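Putative oxygenase (Streptomyces viridochromogenes Tue57, PDB 4XAA) probably acts as an iron- and 2-oxoglutarate-dependent oxygenase in orthosomycin antibiotic biosynthesis, and is seen here with nickel in its metal site. Local coordinates at residues R14-V26 with V180-L194. Numbering follows the deposited sequence.
Sequences RFRRDGFANAGPV and VPVSQGDVVVHDVRL
Asn22 and Asp186 meet with their flat groups turned 68° apart: the Asn22 amide sends ND2 to Asp186 OD2 over 2.9 Å, almost straight along the N-H, yet reaches the carboxylate from above its plane. Ser183 N binds the same OD2 from the opposite face, 2.6 Å away, so two N-H groups grip one oxygen and would probably stabilise its negative charge. The other end of the amide is used too: OD1 takes Gly24 N in an Asx turn, which with the ND2 bond fixes which way round the amide lies. Asn22 CG stands anti to its backbone N (chi1 -172°), which swings the amide across to the neighbouring strand.

Backbone bonds run along the rest of the pairing. Ala21 and Val189 form a hydrogen-bonded antiparallel pair, Ala21 N to Val189 O 2.8 Å and Val189 N to Ala21 O 2.9 Å, and Asp191 N closes on Gly19 O at 2.7 Å just past the helix end. Strand 20-25 is thereby added as the outermost strand beside 186-191 in the major sheet of the double-stranded beta-helix, the cupin-type fold of the PhyH family. The metal-facing side carries Phe20, whose CB rests 3.7 Å from His190 CB; the His190 side chain comes within about 5 Å of the nickel held by His125, Asp127 and His196. Leu194 CD2 and Val180 CG2 meet the Phe20 ring obliquely, both on one side of its plane.

On the other face Val189 CG2 lies 3.5 Å from Phe15 CE1, the helix-borne ring putting an edge to Asp191 N, while Phe99 of helix 90-100 covers Ala23 and Val189. A water links Phe15 O to Asp191 OD2, which accepts from Arg134 N; Asp191 OD1 accepts from Arg193 N in a second Asx turn.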
loop_
_atom_site.group_PDB
_atom_site.type_symbol
_atom_site.label_atom_id
_atom_site.label_comp_id
_atom_site.label_asym_id
_atom_site.label_seq_id
_atom_site.Cartn_x
_atom_site.Cartn_y
_atom_site.Cartn_z
ATOM N N ARG A 14 -2.462 7.625 15.955
ATOM C CA ARG A 14 -3.412 7.808 14.863
ATOM C C ARG A 14 -3.719 6.478 14.175
ATOM O O ARG A 14 -4.845 6.254 13.716
ATOM C CB ARG A 14 -2.892 8.817 13.838
ATOM C CG ARG A 14 -2.910 10.263 14.311
ATOM C CD ARG A 14 -2.766 11.259 13.159
ATOM N NE ARG A 14 -1.718 10.843 12.235
ATOM C CZ ARG A 14 -0.429 11.134 12.380
ATOM N NH1 ARG A 14 -0.031 11.865 13.422
ATOM N NH2 ARG A 14 0.454 10.698 11.478
ATOM N N PHE A 15 -2.721 5.603 14.092
ATOM C CA PHE A 15 -2.941 4.264 13.550
ATOM C C PHE A 15 -3.977 3.551 14.395
ATOM O O PHE A 15 -4.896 2.940 13.883
ATOM C CB PHE A 15 -1.643 3.453 13.518
ATOM C CG PHE A 15 -1.845 2.007 13.174
ATOM C CD1 PHE A 15 -2.207 1.626 11.882
ATOM C CD2 PHE A 15 -1.656 1.016 14.128
ATOM C CE1 PHE A 15 -2.391 0.277 11.558
ATOM C CE2 PHE A 15 -1.834 -0.349 13.805
ATOM C CZ PHE A 15 -2.203 -0.711 12.527
ATOM N N ARG A 16 -3.818 3.650 15.705
ATOM C CA ARG A 16 -4.665 2.924 16.627
ATOM C C ARG A 16 -6.089 3.474 16.580
ATOM O O ARG A 16 -7.065 2.743 16.706
ATOM C CB ARG A 16 -4.088 3.017 18.043
ATOM C CG ARG A 16 -4.600 1.949 18.973
ATOM C CD ARG A 16 -4.220 2.248 20.418
ATOM N NE ARG A 16 -4.742 3.528 20.885
ATOM C CZ ARG A 16 -6.035 3.827 21.003
ATOM N NH1 ARG A 16 -6.971 2.944 20.668
ATOM N NH2 ARG A 16 -6.398 5.024 21.447
ATOM N N ARG A 17 -6.192 4.777 16.378
ATOM C CA ARG A 17 -7.468 5.469 16.450
ATOM C C ARG A 17 -8.193 5.517 15.110
ATOM O O ARG A 17 -9.352 5.145 15.034
ATOM C CB ARG A 17 -7.260 6.891 16.969
ATOM C CG ARG A 17 -8.532 7.705 17.079
ATOM C CD ARG A 17 -8.228 9.141 17.482
ATOM N NE ARG A 17 -7.124 9.202 18.442
ATOM C CZ ARG A 17 -7.225 8.880 19.732
ATOM N NH1 ARG A 17 -8.387 8.462 20.226
ATOM N NH2 ARG A 17 -6.164 8.970 20.526
ATOM N N ASP A 18 -7.513 5.993 14.068
ATOM C CA ASP A 18 -8.134 6.135 12.756
ATOM C C ASP A 18 -7.943 4.922 11.844
ATOM O O ASP A 18 -8.632 4.819 10.837
ATOM C CB ASP A 18 -7.592 7.367 12.040
ATOM C CG ASP A 18 -7.652 8.586 12.893
ATOM O OD1 ASP A 18 -8.536 8.606 13.770
ATOM O OD2 ASP A 18 -6.820 9.507 12.700
ATOM N N GLY A 19 -6.986 4.046 12.165
ATOM C CA GLY A 19 -6.739 2.857 11.364
ATOM C C GLY A 19 -5.658 2.986 10.306
ATOM O O GLY A 19 -5.364 2.027 9.599
ATOM N N PHE A 20 -5.064 4.165 10.193
ATOM C CA PHE A 20 -4.014 4.408 9.205
ATOM C C PHE A 20 -3.107 5.545 9.669
ATOM O O PHE A 20 -3.566 6.431 10.382
ATOM C CB PHE A 20 -4.627 4.756 7.845
ATOM C CG PHE A 20 -5.411 6.039 7.853
ATOM C CD1 PHE A 20 -6.722 6.062 8.293
ATOM C CD2 PHE A 20 -4.831 7.225 7.431
ATOM C CE1 PHE A 20 -7.449 7.247 8.309
ATOM C CE2 PHE A 20 -5.553 8.418 7.446
ATOM C CZ PHE A 20 -6.860 8.430 7.887
ATOM N N ALA A 21 -1.840 5.541 9.258
ATOM C CA ALA A 21 -0.983 6.707 9.504
ATOM C C ALA A 21 0.227 6.777 8.579
ATOM O O ALA A 21 0.818 5.761 8.233
ATOM C CB ALA A 21 -0.526 6.729 10.944
ATOM N N ASN A 22 0.595 7.988 8.174
ATOM C CA ASN A 22 1.872 8.195 7.504
ATOM C C ASN A 22 2.966 8.305 8.547
ATOM O O ASN A 22 2.969 9.235 9.340
ATOM C CB ASN A 22 1.840 9.446 6.632
ATOM C CG ASN A 22 3.080 9.593 5.778
ATOM O OD1 ASN A 22 4.085 8.912 5.990
ATOM N ND2 ASN A 22 3.015 10.487 4.799
ATOM N N ALA A 23 3.888 7.351 8.544
ATOM C CA ALA A 23 4.964 7.304 9.539
ATOM C C ALA A 23 6.225 8.025 9.072
ATOM O O ALA A 23 7.213 8.088 9.792
ATOM C CB ALA A 23 5.308 5.862 9.878
ATOM N N GLY A 24 6.197 8.553 7.857
ATOM C CA GLY A 24 7.368 9.194 7.306
ATOM C C GLY A 24 8.413 8.178 6.902
ATOM O O GLY A 24 8.131 6.991 6.843
ATOM N N PRO A 25 9.624 8.655 6.602
ATOM C CA PRO A 25 10.742 7.832 6.138
ATOM C C PRO A 25 11.164 6.778 7.153
ATOM O O PRO A 25 11.088 6.984 8.364
ATOM C CB PRO A 25 11.860 8.849 5.911
ATOM C CG PRO A 25 11.159 10.163 5.728
ATOM C CD PRO A 25 9.969 10.088 6.635
ATOM N N VAL A 26 11.603 5.641 6.629
ATOM C CA VAL A 26 11.969 4.492 7.434
ATOM C C VAL A 26 13.302 3.968 6.934
ATOM O O VAL A 26 14.198 3.664 7.714
ATOM C CB VAL A 26 10.921 3.373 7.352
ATOM C CG1 VAL A 26 11.424 2.126 8.040
ATOM C CG2 VAL A 26 9.613 3.827 7.961
ATOM N N VAL A 180 -4.566 10.404 1.760
ATOM C CA VAL A 180 -3.304 10.308 2.468
ATOM C C VAL A 180 -2.191 10.727 1.527
ATOM O O VAL A 180 -1.630 9.900 0.813
ATOM C CB VAL A 180 -3.037 8.886 3.013
ATOM C CG1 VAL A 180 -1.711 8.845 3.755
ATOM C CG2 VAL A 180 -4.148 8.461 3.953
ATOM N N PRO A 181 -1.891 12.036 1.503
ATOM C CA PRO A 181 -0.730 12.577 0.790
ATOM C C PRO A 181 0.570 11.996 1.341
ATOM O O PRO A 181 0.709 11.824 2.558
ATOM C CB PRO A 181 -0.814 14.087 1.064
ATOM C CG PRO A 181 -2.217 14.329 1.457
ATOM C CD PRO A 181 -2.677 13.095 2.158
ATOM N N VAL A 182 1.508 11.694 0.449
ATOM C CA VAL A 182 2.799 11.145 0.846
ATOM C C VAL A 182 3.920 11.724 -0.007
ATOM O O VAL A 182 3.712 12.102 -1.153
ATOM C CB VAL A 182 2.828 9.594 0.727
ATOM C CG1 VAL A 182 1.709 8.950 1.555
ATOM C CG2 VAL A 182 2.720 9.167 -0.729
ATOM N N SER A 183 5.118 11.802 0.556
ATOM C CA SER A 183 6.304 12.050 -0.253
ATOM C C SER A 183 7.000 10.722 -0.497
ATOM O O SER A 183 6.833 9.785 0.276
ATOM C CB SER A 183 7.256 13.028 0.433
ATOM O OG SER A 183 6.538 13.958 1.224
ATOM N N GLN A 184 7.780 10.645 -1.566
ATOM C CA GLN A 184 8.610 9.484 -1.825
ATOM C C GLN A 184 9.464 9.157 -0.594
ATOM O O GLN A 184 10.155 10.011 -0.058
ATOM C CB GLN A 184 9.492 9.728 -3.048
ATOM C CG GLN A 184 10.644 8.753 -3.179
ATOM C CD GLN A 184 11.468 8.958 -4.445
ATOM O OE1 GLN A 184 10.999 9.525 -5.433
ATOM N NE2 GLN A 184 12.707 8.479 -4.416
ATOM N N GLY A 185 9.377 7.917 -0.135
ATOM C CA GLY A 185 10.098 7.490 1.046
ATOM C C GLY A 185 9.178 7.275 2.228
ATOM O O GLY A 185 9.523 6.553 3.162
ATOM N N ASP A 186 8.013 7.916 2.205
ATOM C CA ASP A 186 7.049 7.738 3.282
ATOM C C ASP A 186 6.588 6.294 3.371
ATOM O O ASP A 186 6.503 5.591 2.377
ATOM C CB ASP A 186 5.844 8.649 3.093
ATOM C CG ASP A 186 6.169 10.102 3.353
ATOM O OD1 ASP A 186 7.272 10.389 3.882
ATOM O OD2 ASP A 186 5.314 10.954 3.044
ATOM N N VAL A 187 6.322 5.849 4.583
ATOM C CA VAL A 187 5.720 4.554 4.789
ATOM C C VAL A 187 4.393 4.761 5.493
ATOM O O VAL A 187 4.348 5.276 6.609
ATOM C CB VAL A 187 6.616 3.627 5.612
ATOM C CG1 VAL A 187 5.889 2.340 5.921
ATOM C CG2 VAL A 187 7.905 3.350 4.853
ATOM N N VAL A 188 3.310 4.401 4.813
ATOM C CA VAL A 188 1.983 4.471 5.392
ATOM C C VAL A 188 1.686 3.122 5.987
ATOM O O VAL A 188 1.984 2.101 5.379
ATOM C CB VAL A 188 0.935 4.822 4.349
ATOM C CG1 VAL A 188 -0.456 4.901 4.983
ATOM C CG2 VAL A 188 1.313 6.123 3.684
ATOM N N VAL A 189 1.122 3.106 7.184
ATOM C CA VAL A 189 0.718 1.846 7.762
ATOM C C VAL A 189 -0.784 1.892 8.033
ATOM O O VAL A 189 -1.292 2.840 8.619
ATOM C CB VAL A 189 1.548 1.544 9.024
ATOM C CG1 VAL A 189 2.055 2.818 9.615
ATOM C CG2 VAL A 189 0.778 0.725 10.035
ATOM N N HIS A 190 -1.510 0.897 7.541
ATOM C CA HIS A 190 -2.939 0.893 7.776
ATOM C C HIS A 190 -3.425 -0.478 8.171
ATOM O O HIS A 190 -2.888 -1.516 7.754
ATOM C CB HIS A 190 -3.708 1.430 6.560
ATOM C CG HIS A 190 -3.665 0.551 5.351
ATOM N ND1 HIS A 190 -2.677 0.647 4.396
ATOM C CD2 HIS A 190 -4.522 -0.405 4.911
ATOM C CE1 HIS A 190 -2.908 -0.230 3.433
ATOM N NE2 HIS A 190 -4.023 -0.881 3.722
ATOM N N ASP A 191 -4.430 -0.464 9.032
ATOM C CA ASP A 191 -5.013 -1.685 9.551
ATOM C C ASP A 191 -5.727 -2.415 8.400
ATOM O O ASP A 191 -6.318 -1.774 7.541
ATOM C CB ASP A 191 -5.960 -1.340 10.702
ATOM C CG ASP A 191 -6.360 -2.543 11.511
ATOM O OD1 ASP A 191 -6.856 -3.514 10.895
ATOM O OD2 ASP A 191 -6.178 -2.518 12.755
ATOM N N VAL A 192 -5.652 -3.738 8.352
ATOM C CA VAL A 192 -6.274 -4.453 7.238
ATOM C C VAL A 192 -7.792 -4.358 7.286
ATOM O O VAL A 192 -8.454 -4.646 6.299
ATOM C CB VAL A 192 -5.887 -5.944 7.205
ATOM C CG1 VAL A 192 -4.440 -6.122 6.771
ATOM C CG2 VAL A 192 -6.146 -6.580 8.544
ATOM N N ARG A 193 -8.342 -3.957 8.430
ATOM C CA ARG A 193 -9.786 -3.865 8.593
ATOM C C ARG A 193 -10.305 -2.527 8.111
ATOM O O ARG A 193 -11.503 -2.258 8.139
ATOM C CB ARG A 193 -10.180 -4.062 10.059
ATOM C CG ARG A 193 -9.814 -5.401 10.663
ATOM C CD ARG A 193 -10.270 -5.493 12.107
ATOM N NE ARG A 193 -11.711 -5.307 12.257
ATOM C CZ ARG A 193 -12.606 -6.288 12.135
ATOM N NH1 ARG A 193 -12.209 -7.522 11.853
ATOM N NH2 ARG A 193 -13.902 -6.036 12.281
ATOM N N LEU A 194 -9.389 -1.670 7.684
ATOM C CA LEU A 194 -9.755 -0.311 7.337
ATOM C C LEU A 194 -10.503 -0.250 6.001
ATOM O O LEU A 194 -10.117 -0.895 5.026
ATOM C CB LEU A 194 -8.505 0.570 7.296
ATOM C CG LEU A 194 -8.692 2.024 6.867
ATOM C CD1 LEU A 194 -9.235 2.870 8.011
ATOM C CD2 LEU A 194 -7.367 2.573 6.352
HETATM O O HOH W 1 -5.108 -0.163 14.380
HETATM O O HOH W 2 11.823 5.289 3.773
#